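Local coordinates for protein purine nucleoside phosphorylase (Grouper iridovirus, PDB 3KHS) that probably catalyses the reversible phosphorolysis of purine nucleosides in nucleoside salvage, releasing the free base and a pentose 1-phosphate, at residues G31-I35 with S265-T269; T166-Y170 with K278-E282. All blocks are in the same frame, centred on the assembly; numbering follows the deposited sequence.

Interaction 1: residues G31-I35 with S265-T269; sequences GLGKI and SARMT
Ser265 pushes its hydroxyl into the bend made by Gly31-Ile35, against the base of the Lys34 side chain. With OG turned opposite its own backbone N (chi1 -169°), the serine brings this oxygen 3.1 Å from Lys34 CB. CG of the same lysine is nearly as close, and OG therefore rests on two methylenes. Gly31 O, at 4.0 Å from Ser265 OG, is too distant for a bond, and the buried hydroxyl has no polar partner in the model. Lys34 bends at chi2, and its ammonium end leads away from the helix.

One helical turn further on, Thr269 places OG1 beside its own N (chi1 -61°), where it curls back to bond Ser265 O at 2.7 Å. Thr269 N also binds that carbonyl, and the two donors approach from opposite faces of its plane. With its hydroxyl engaged in this way, Thr269 lays OG1 3.7 Å from Ile35 CA and slides past the isoleucine side chain.

Beneath these polar atoms lies an apolar layer. Ile35 is extended to CD1, which meets Met268 CG at 3.9 Å, the two chains crossing obliquely; Leu32 CD2 approaches the same CG more loosely, at 4.3 Å. A bound phosphate ion about 6 Å from the Leu32 side chain is consistent with the phosphate-binding, glycine-rich loop of this family. The contact thus lays the loop between strands 24-28 and 42-46 against helix 257-279, with Leu32, Ile35 and Met268 converging on Thr111 of strand 107-116, and Met268 continuing onto Val235 and Leu237 of strand 231-241.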
loop_
_atom_site.group_PDB
_atom_site.type_symbol
_atom_site.label_atom_id
_atom_site.label_comp_id
_atom_site.label_asym_id
_atom_site.label_seq_id
_atom_site.Cartn_x
_atom_site.Cartn_y
_atom_site.Cartn_z
ATOM N N GLY B 31 7.024 -24.805 -6.943
ATOM C CA GLY B 31 7.279 -26.228 -6.801
ATOM C C GLY B 31 6.145 -27.126 -7.283
ATOM O O GLY B 31 6.187 -28.344 -7.102
ATOM N N LEU B 32 5.132 -26.536 -7.904
ATOM C CA LEU B 32 3.995 -27.312 -8.375
ATOM C C LEU B 32 3.991 -27.487 -9.902
ATOM O O LEU B 32 2.952 -27.735 -10.509
ATOM C CB LEU B 32 2.715 -26.624 -7.897
ATOM C CG LEU B 32 2.681 -26.455 -6.377
ATOM C CD1 LEU B 32 1.456 -25.635 -5.958
ATOM C CD2 LEU B 32 2.663 -27.852 -5.724
ATOM N N GLY B 33 5.166 -27.358 -10.509
ATOM C CA GLY B 33 5.294 -27.508 -11.949
ATOM C C GLY B 33 4.852 -28.855 -12.496
ATOM O O GLY B 33 4.159 -28.928 -13.512
ATOM N N LYS B 34 5.248 -29.927 -11.826
ATOM C CA LYS B 34 4.894 -31.273 -12.267
ATOM C C LYS B 34 3.448 -31.391 -12.756
ATOM O O LYS B 34 3.149 -32.230 -13.584
ATOM C CB LYS B 34 5.141 -32.272 -11.131
ATOM C CG LYS B 34 6.598 -32.417 -10.707
ATOM C CD LYS B 34 7.322 -33.531 -11.468
ATOM C CE LYS B 34 8.755 -33.719 -10.937
ATOM N NZ LYS B 34 9.510 -34.859 -11.569
ATOM N N ILE B 35 2.560 -30.550 -12.242
ATOM C CA ILE B 35 1.164 -30.588 -12.638
ATOM C C ILE B 35 1.029 -30.562 -14.160
ATOM O O ILE B 35 0.115 -31.161 -14.723
ATOM C CB ILE B 35 0.394 -29.363 -12.085
ATOM C CG1 ILE B 35 0.446 -29.322 -10.564
ATOM C CG2 ILE B 35 -1.051 -29.404 -12.546
ATOM C CD1 ILE B 35 -0.420 -28.208 -9.969
ATOM N N SER B 265 3.695 -32.279 -4.578
ATOM C CA SER B 265 3.504 -32.185 -6.012
ATOM C C SER B 265 2.587 -33.292 -6.555
ATOM O O SER B 265 1.669 -33.038 -7.344
ATOM C CB SER B 265 4.872 -32.248 -6.690
ATOM O OG SER B 265 4.778 -31.913 -8.051
ATOM N N ALA B 266 2.841 -34.521 -6.135
ATOM C CA ALA B 266 2.038 -35.634 -6.582
ATOM C C ALA B 266 0.592 -35.485 -6.101
ATOM O O ALA B 266 -0.334 -35.621 -6.906
ATOM C CB ALA B 266 2.638 -36.925 -6.098
ATOM N N ARG B 267 0.398 -35.191 -4.812
ATOM C CA ARG B 267 -0.943 -35.022 -4.246
ATOM C C ARG B 267 -1.717 -33.917 -4.968
ATOM O O ARG B 267 -2.881 -34.092 -5.332
ATOM C CB ARG B 267 -0.880 -34.659 -2.749
ATOM C CG ARG B 267 -0.070 -35.602 -1.835
ATOM C CD ARG B 267 -0.201 -35.209 -0.359
ATOM N NE ARG B 267 -1.364 -35.857 0.245
ATOM C CZ ARG B 267 -1.666 -35.853 1.546
ATOM N NH1 ARG B 267 -0.886 -35.223 2.429
ATOM N NH2 ARG B 267 -2.755 -36.491 1.971
ATOM N N MET B 268 -1.062 -32.776 -5.154
ATOM C CA MET B 268 -1.681 -31.631 -5.805
ATOM C C MET B 268 -2.048 -31.965 -7.243
ATOM O O MET B 268 -3.114 -31.589 -7.708
ATOM C CB MET B 268 -0.734 -30.426 -5.768
ATOM C CG MET B 268 -1.355 -29.129 -6.284
ATOM S SD MET B 268 -2.770 -28.500 -5.346
ATOM C CE MET B 268 -1.886 -27.592 -3.962
ATOM N N THR B 269 -1.162 -32.671 -7.939
ATOM C CA THR B 269 -1.421 -33.071 -9.316
ATOM C C THR B 269 -2.653 -33.958 -9.396
ATOM O O THR B 269 -3.496 -33.774 -10.275
ATOM C CB THR B 269 -0.248 -33.854 -9.909
ATOM O OG1 THR B 269 0.930 -33.033 -9.919
ATOM C CG2 THR B 269 -0.580 -34.289 -11.340
#

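Interaction 2: residues T166-Y170 with K278-E282; sequences TLRKY and KIRGE
Tyr170 sets CG opposite its carbonyl carbon and beside the backbone N (chi1 -64°), sending the ring out toward Glu282, whose CG sits between N and the carbonyl carbon (chi1 73°) before the chain extends to meet it. In the alpha/beta fold of the PNP/MTAP family, this joins helix 165-178 to the end of helix 257-279. A type I beta turn from Ile279 to Glu282 carries the chain round, closed by Glu282 N on Ile279 O at 2.7 Å, and delivers the glutamate to the tyrosine.

Tyr170 OH donates to Glu282 OE2 at 2.7 Å, although the exact place of OE2 is less sure. As modelled, this oxygen lies at the ring edge, in its plane, with the ring and carboxylate planes 87° apart. The other oxygen, OE1, forms a salt bridge with Arg231, which should help to keep the carboxylate ionised.

Lys278 slides past the ring in the opposite direction. Its CB lies 4.1 Å above one face, offset toward the rim, while Thr166 O sits over the opposite face at 3.4 Å from the ring plane. The lysine's CD passes Tyr170 O, and the chain then bends at chi4, its NZ making weak contacts with Ser173 and Glu177. On the buried side Leu167 and Ile279 cross at about a right angle, both touching Ile107, with Leu167 CD2 4.1 Å from Ile279 CD1.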
loop_
_atom_site.group_PDB
_atom_site.type_symbol
_atom_site.label_atom_id
_atom_site.label_comp_id
_atom_site.label_asym_id
_atom_site.label_seq_id
_atom_site.Cartn_x
_atom_site.Cartn_y
_atom_site.Cartn_z
ATOM N N THR B 166 -19.163 -23.713 -6.466
ATOM C CA THR B 166 -19.240 -25.046 -7.071
ATOM C C THR B 166 -17.863 -25.670 -7.257
ATOM O O THR B 166 -17.648 -26.832 -6.917
ATOM C CB THR B 166 -19.947 -25.007 -8.470
ATOM O OG1 THR B 166 -21.297 -24.552 -8.305
ATOM C CG2 THR B 166 -19.936 -26.395 -9.150
ATOM N N LEU B 167 -16.922 -24.912 -7.815
ATOM C CA LEU B 167 -15.582 -25.463 -8.018
ATOM C C LEU B 167 -14.962 -25.858 -6.677
ATOM O O LEU B 167 -14.224 -26.848 -6.598
ATOM C CB LEU B 167 -14.696 -24.461 -8.749
ATOM C CG LEU B 167 -15.256 -24.060 -10.112
ATOM C CD1 LEU B 167 -14.483 -22.892 -10.617
ATOM C CD2 LEU B 167 -15.172 -25.215 -11.088
ATOM N N ARG B 168 -15.280 -25.102 -5.625
ATOM C CA ARG B 168 -14.769 -25.428 -4.307
ATOM C C ARG B 168 -15.320 -26.786 -3.876
ATOM O O ARG B 168 -14.564 -27.653 -3.425
ATOM C CB ARG B 168 -15.167 -24.360 -3.294
ATOM C CG ARG B 168 -14.291 -23.163 -3.359
ATOM C CD ARG B 168 -15.053 -21.933 -3.033
ATOM N NE ARG B 168 -15.592 -21.999 -1.699
ATOM C CZ ARG B 168 -16.332 -21.042 -1.163
ATOM N NH1 ARG B 168 -16.619 -19.948 -1.859
ATOM N NH2 ARG B 168 -16.778 -21.179 0.072
ATOM N N LYS B 169 -16.632 -26.977 -4.021
ATOM C CA LYS B 169 -17.251 -28.251 -3.652
ATOM C C LYS B 169 -16.554 -29.373 -4.370
ATOM O O LYS B 169 -16.230 -30.386 -3.774
ATOM C CB LYS B 169 -18.749 -28.270 -3.991
ATOM C CG LYS B 169 -19.568 -27.346 -3.094
ATOM C CD LYS B 169 -21.027 -27.376 -3.434
ATOM C CE LYS B 169 -21.798 -26.361 -2.610
ATOM N NZ LYS B 169 -23.107 -26.044 -3.284
ATOM N N TYR B 170 -16.308 -29.200 -5.657
ATOM C CA TYR B 170 -15.615 -30.241 -6.404
ATOM C C TYR B 170 -14.246 -30.515 -5.787
ATOM O O TYR B 170 -13.836 -31.664 -5.650
ATOM C CB TYR B 170 -15.427 -29.828 -7.870
ATOM C CG TYR B 170 -16.703 -29.657 -8.665
ATOM C CD1 TYR B 170 -17.847 -30.399 -8.358
ATOM C CD2 TYR B 170 -16.740 -28.821 -9.783
ATOM C CE1 TYR B 170 -18.993 -30.321 -9.142
ATOM C CE2 TYR B 170 -17.881 -28.735 -10.581
ATOM C CZ TYR B 170 -19.007 -29.491 -10.257
ATOM O OH TYR B 170 -20.142 -29.437 -11.050
ATOM N N LYS B 278 -14.339 -33.820 -12.751
ATOM C CA LYS B 278 -15.666 -33.388 -12.290
ATOM C C LYS B 278 -16.172 -32.168 -13.063
ATOM O O LYS B 278 -17.383 -31.966 -13.195
ATOM C CB LYS B 278 -15.638 -33.045 -10.791
ATOM C CG LYS B 278 -15.322 -34.230 -9.905
ATOM C CD LYS B 278 -14.971 -33.817 -8.492
ATOM C CE LYS B 278 -14.939 -35.019 -7.575
ATOM N NZ LYS B 278 -16.317 -35.627 -7.441
ATOM N N ILE B 279 -15.245 -31.347 -13.553
ATOM C CA ILE B 279 -15.586 -30.154 -14.320
ATOM C C ILE B 279 -16.097 -30.514 -15.715
ATOM O O ILE B 279 -17.008 -29.869 -16.233
ATOM C CB ILE B 279 -14.359 -29.232 -14.476
ATOM C CG1 ILE B 279 -13.927 -28.703 -13.114
ATOM C CG2 ILE B 279 -14.687 -28.076 -15.401
ATOM C CD1 ILE B 279 -12.698 -27.798 -13.158
ATOM N N ARG B 280 -15.502 -31.539 -16.319
ATOM C CA ARG B 280 -15.888 -31.981 -17.653
ATOM C C ARG B 280 -17.389 -32.262 -17.759
ATOM O O ARG B 280 -17.921 -32.457 -18.848
ATOM C CB ARG B 280 -15.079 -33.224 -18.036
ATOM C CG ARG B 280 -15.459 -33.823 -19.373
ATOM C CD ARG B 280 -14.483 -34.906 -19.805
ATOM N NE ARG B 280 -14.167 -35.862 -18.743
ATOM C CZ ARG B 280 -15.067 -36.508 -18.006
ATOM N NH1 ARG B 280 -16.367 -36.310 -18.201
ATOM N NH2 ARG B 280 -14.659 -37.359 -17.068
ATOM N N GLY B 281 -18.076 -32.266 -16.622
ATOM C CA GLY B 281 -19.505 -32.501 -16.634
ATOM C C GLY B 281 -20.294 -31.206 -16.735
ATOM O O GLY B 281 -21.524 -31.224 -16.640
ATOM N N GLU B 282 -19.595 -30.084 -16.916
ATOM C CA GLU B 282 -20.255 -28.784 -17.035
ATOM C C GLU B 282 -19.463 -27.762 -17.879
ATOM O O GLU B 282 -18.858 -26.825 -17.348
ATOM C CB GLU B 282 -20.560 -28.199 -15.636
ATOM C CG GLU B 282 -19.351 -27.674 -14.831
ATOM C CD GLU B 282 -19.754 -26.828 -13.611
ATOM O OE1 GLU B 282 -20.399 -25.771 -13.766
ATOM O OE2 GLU B 282 -19.420 -27.225 -12.483
#

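How the interactions relate
Helix 257-279 serves both contacts, interaction 1 on its middle and interaction 2 at its C-terminal end, with centres 20 Å apart and no touching atoms. Both rest on strand 107-116, through Thr111 and Ile107 respectively. In interaction 1, four of seven touching residues are buried; it joins the helix to a loop near a phosphate ion by packing alone, its one side-chain hydrogen bond staying inside the helix. Interaction 2 lies further out, with two of six buried, and joins helix 165-178 to the last residues of helix 257-279 and the turn after it. There a tyrosine-carboxylate bond of less certain geometry and a lysine's methylenes accompany a small aliphatic contact beneath.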